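Local coordinates for transcriptional regulator containing CBS domains (Streptococcus pneumoniae, PDB 6UOF), which probably regulates transcription, its paired CBS domains, the part crystallised here, perhaps sensing a small ligand, as such pairs commonly do, at residues S73-G78 / E93-V98. Residues are numbered along the deposited sequence; the frame is centred on the assembly and turned at random.
Sequences SLFLVG and EDFEMV
L76 and V98 are the closest CA pair, 6.2 Å apart, and no hydrogen bond joins the two segments, so side chains carry this contact between 73-78 and 93-98. F75 and V98 contribute almost equally, and both are buried. CG of F75 is anti to the backbone N (chi1 -175°); the ring meets V98 with a face and F95 with an edge. CG1 of V98 lies over that face, displaced toward the rim; at 3.9 Å from the ring centroid and 15° off the normal, it meets the criteria of a CH-pi contact. The other methyl, V98 CG2, packs at 3.5 Å against CE2 of F75, so both branches of the valine grip the phenylalanine. Against F95 the geometry is edge-to-face: the planes meet at 64°, and CD2 of F75 stands over the centre of the F95 ring, 3.8 Å above its plane. CB of F75 extends the apolar contact to CZ of F95, also at 3.8 Å. V77 adds its CG1, 3.9 Å from V98 CG1, the two side chains crossing at about a right angle. Both segments belong to the second CBS domain, and helix 83-93 connects them, packing R89 on F75, V86 on V77 and M90 on F95. Beyond the contact, V77 makes backbone hydrogen bonds with P99 and V101, tying the loop to strand 97-101, while V98 pairs with V111 of the antiparallel strand 107-112.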
ATOM      1  N   SER A  73      -3.070   8.842   0.848  1.00 16.55           N
ATOM      2  CA  SER A  73      -3.475   7.743  -0.057  1.00 18.04           C
ATOM      3  C   SER A  73      -4.746   8.195  -0.784  1.00 19.20           C
ATOM      4  O   SER A  73      -5.810   8.266  -0.133  1.00 22.59           O
ATOM      5  CB  SER A  73      -3.701   6.481   0.712  1.00 19.70           C
ATOM      6  OG  SER A  73      -3.958   5.402  -0.176  1.00 22.93           O
ATOM      7  N   LEU A  74      -4.633   8.529  -2.075  0.50 18.84           N
ATOM      8  CA  LEU A  74      -5.790   9.005  -2.890  0.50 19.63           C
ATOM      9  C   LEU A  74      -6.199   7.930  -3.907  0.50 18.96           C
ATOM     10  O   LEU A  74      -7.401   7.857  -4.254  0.50 19.97           O
ATOM     11  CB  LEU A  74      -5.387  10.289  -3.619  0.50 20.77           C
ATOM     12  CG  LEU A  74      -6.437  10.849  -4.577  0.50 21.91           C
ATOM     13  CD1 LEU A  74      -7.669  11.316  -3.815  0.50 22.39           C
ATOM     14  CD2 LEU A  74      -5.863  11.990  -5.403  0.50 22.76           C
ATOM     15  N   PHE A  75      -5.220   7.182  -4.420  1.00 17.89           N
ATOM     16  CA  PHE A  75      -5.502   6.096  -5.384  1.00 17.17           C
ATOM     17  C   PHE A  75      -5.716   4.801  -4.610  1.00 16.07           C
ATOM     18  O   PHE A  75      -4.782   4.307  -3.977  1.00 15.62           O
ATOM     19  CB  PHE A  75      -4.390   6.011  -6.431  1.00 17.22           C
ATOM     20  CG  PHE A  75      -4.616   5.009  -7.535  1.00 18.24           C
ATOM     21  CD1 PHE A  75      -5.892   4.708  -7.988  1.00 19.02           C
ATOM     22  CD2 PHE A  75      -3.536   4.464  -8.204  1.00 20.09           C
ATOM     23  CE1 PHE A  75      -6.083   3.803  -9.021  1.00 20.17           C
ATOM     24  CE2 PHE A  75      -3.728   3.571  -9.247  1.00 20.32           C
ATOM     25  CZ  PHE A  75      -5.001   3.255  -9.656  1.00 20.16           C
ATOM     26  N   LEU A  76      -6.957   4.332  -4.646  1.00 15.87           N
ATOM     27  CA  LEU A  76      -7.390   3.076  -3.992  1.00 16.32           C
ATOM     28  C   LEU A  76      -8.193   2.283  -5.012  1.00 16.08           C
ATOM     29  O   LEU A  76      -8.889   2.905  -5.836  1.00 18.55           O
ATOM     30  CB  LEU A  76      -8.259   3.400  -2.777  1.00 16.80           C
ATOM     31  CG  LEU A  76      -7.583   4.215  -1.682  1.00 17.36           C
ATOM     32  CD1 LEU A  76      -8.599   4.727  -0.664  1.00 19.08           C
ATOM     33  CD2 LEU A  76      -6.486   3.421  -0.997  1.00 17.84           C
ATOM     34  N   VAL A  77      -8.070   0.966  -4.971  1.00 14.75           N
ATOM     35  CA  VAL A  77      -8.862   0.117  -5.903  1.00 15.01           C
ATOM     36  C   VAL A  77      -9.624  -0.945  -5.105  1.00 14.78           C
ATOM     37  O   VAL A  77      -9.342  -1.129  -3.911  1.00 14.27           O
ATOM     38  CB  VAL A  77      -7.945  -0.518  -6.966  1.00 14.83           C
ATOM     39  CG1 VAL A  77      -7.237   0.550  -7.786  1.00 15.26           C
ATOM     40  CG2 VAL A  77      -6.956  -1.483  -6.341  1.00 14.44           C
ATOM     41  N   GLY A  78     -10.574  -1.588  -5.780  1.00 14.89           N
ATOM     42  CA  GLY A  78     -11.349  -2.707  -5.222  1.00 15.37           C
ATOM     43  C   GLY A  78     -11.102  -3.980  -6.007  1.00 15.65           C
ATOM     44  O   GLY A  78     -10.476  -3.917  -7.091  1.00 15.66           O
ATOM     45  N   GLU A  93       1.142   8.272 -13.313  1.00 15.63           N
ATOM     46  CA  GLU A  93       1.450   8.924 -12.002  1.00 17.26           C
ATOM     47  C   GLU A  93       2.625   8.255 -11.273  1.00 17.28           C
ATOM     48  O   GLU A  93       2.915   8.649 -10.137  1.00 19.72           O
ATOM     49  CB  GLU A  93       0.163   8.975 -11.177  1.00 18.88           C
ATOM     50  CG  GLU A  93      -0.925   9.787 -11.865  1.00 21.50           C
ATOM     51  CD  GLU A  93      -2.275   9.846 -11.167  1.00 23.36           C
ATOM     52  OE1 GLU A  93      -2.343   9.539  -9.972  1.00 25.57           O
ATOM     53  OE2 GLU A  93      -3.261  10.187 -11.838  1.00 30.08           O
ATOM     54  N   ASP A  94       3.273   7.286 -11.919  1.00 16.97           N
ATOM     55  CA  ASP A  94       4.497   6.589 -11.438  1.00 18.29           C
ATOM     56  C   ASP A  94       4.265   5.952 -10.063  1.00 17.72           C
ATOM     57  O   ASP A  94       4.995   6.247  -9.110  1.00 20.80           O
ATOM     58  CB  ASP A  94       5.723   7.500 -11.478  1.00 21.17           C
ATOM     59  CG  ASP A  94       7.021   6.711 -11.515  1.00 21.87           C
ATOM     60  OD1 ASP A  94       7.092   5.722 -12.294  1.00 24.10           O
ATOM     61  OD2 ASP A  94       7.940   7.071 -10.768  1.00 23.93           O
ATOM     62  N   PHE A  95       3.249   5.109  -9.974  1.00 14.45           N
ATOM     63  CA  PHE A  95       3.032   4.333  -8.736  1.00 14.13           C
ATOM     64  C   PHE A  95       3.772   2.994  -8.805  1.00 13.62           C
ATOM     65  O   PHE A  95       3.876   2.370  -9.891  1.00 14.45           O
ATOM     66  CB  PHE A  95       1.546   4.012  -8.555  1.00 14.75           C
ATOM     67  CG  PHE A  95       0.699   5.144  -8.038  1.00 15.85           C
ATOM     68  CD1 PHE A  95       0.075   6.038  -8.900  1.00 17.62           C
ATOM     69  CD2 PHE A  95       0.503   5.293  -6.673  1.00 17.59           C
ATOM     70  CE1 PHE A  95      -0.725   7.055  -8.397  1.00 18.63           C
ATOM     71  CE2 PHE A  95      -0.280   6.321  -6.181  1.00 18.68           C
ATOM     72  CZ  PHE A  95      -0.882   7.204  -7.045  1.00 19.33           C
ATOM     73  N   GLU A  96       4.176   2.511  -7.636  1.00 13.91           N
ATOM     74  CA  GLU A  96       4.814   1.177  -7.468  0.60 14.59           C
ATOM     75  C   GLU A  96       3.829   0.217  -6.801  1.00 13.98           C
ATOM     76  O   GLU A  96       3.931  -0.991  -6.960  1.00 13.89           O
ATOM     77  CB  GLU A  96       6.066   1.283  -6.597  0.60 16.49           C
ATOM     78  CG  GLU A  96       7.233   2.005  -7.251  0.60 19.00           C
ATOM     79  CD  GLU A  96       8.054   1.162  -8.213  0.60 20.62           C
ATOM     80  OE1 GLU A  96       9.216   1.529  -8.457  0.60 26.23           O
ATOM     81  OE2 GLU A  96       7.548   0.125  -8.689  0.60 24.13           O
HETATM   82  N   MSE A  97       2.836   0.771  -6.094  1.00 13.55           N
HETATM   83  CA  MSE A  97       1.932  -0.055  -5.224  1.00 14.60           C
HETATM   84  C   MSE A  97       0.630   0.724  -5.077  1.00 14.08           C
HETATM   85  O   MSE A  97       0.680   1.942  -5.034  1.00 14.83           O
HETATM   86  CB  MSE A  97       2.605  -0.237  -3.860  1.00 16.97           C
HETATM   87  CG  MSE A  97       1.839  -0.996  -2.790  1.00 18.43           C
HETATM   88 SE   MSE A  97       0.604   0.128  -1.782  1.00 17.71          SE
HETATM   89  CE  MSE A  97       1.601   1.431  -0.741  1.00 19.51           C
ATOM     90  N   VAL A  98      -0.502   0.029  -5.089  1.00 12.87           N
ATOM     91  CA  VAL A  98      -1.799   0.644  -4.853  1.00 12.73           C
ATOM     92  C   VAL A  98      -2.551  -0.200  -3.830  1.00 11.98           C
ATOM     93  O   VAL A  98      -2.662  -1.424  -3.985  1.00 12.00           O
ATOM     94  CB  VAL A  98      -2.629   0.791  -6.137  1.00 13.46           C
ATOM     95  CG1 VAL A  98      -3.933   1.536  -5.872  1.00 14.09           C
ATOM     96  CG2 VAL A  98      -1.837   1.476  -7.239  1.00 14.85           C
TER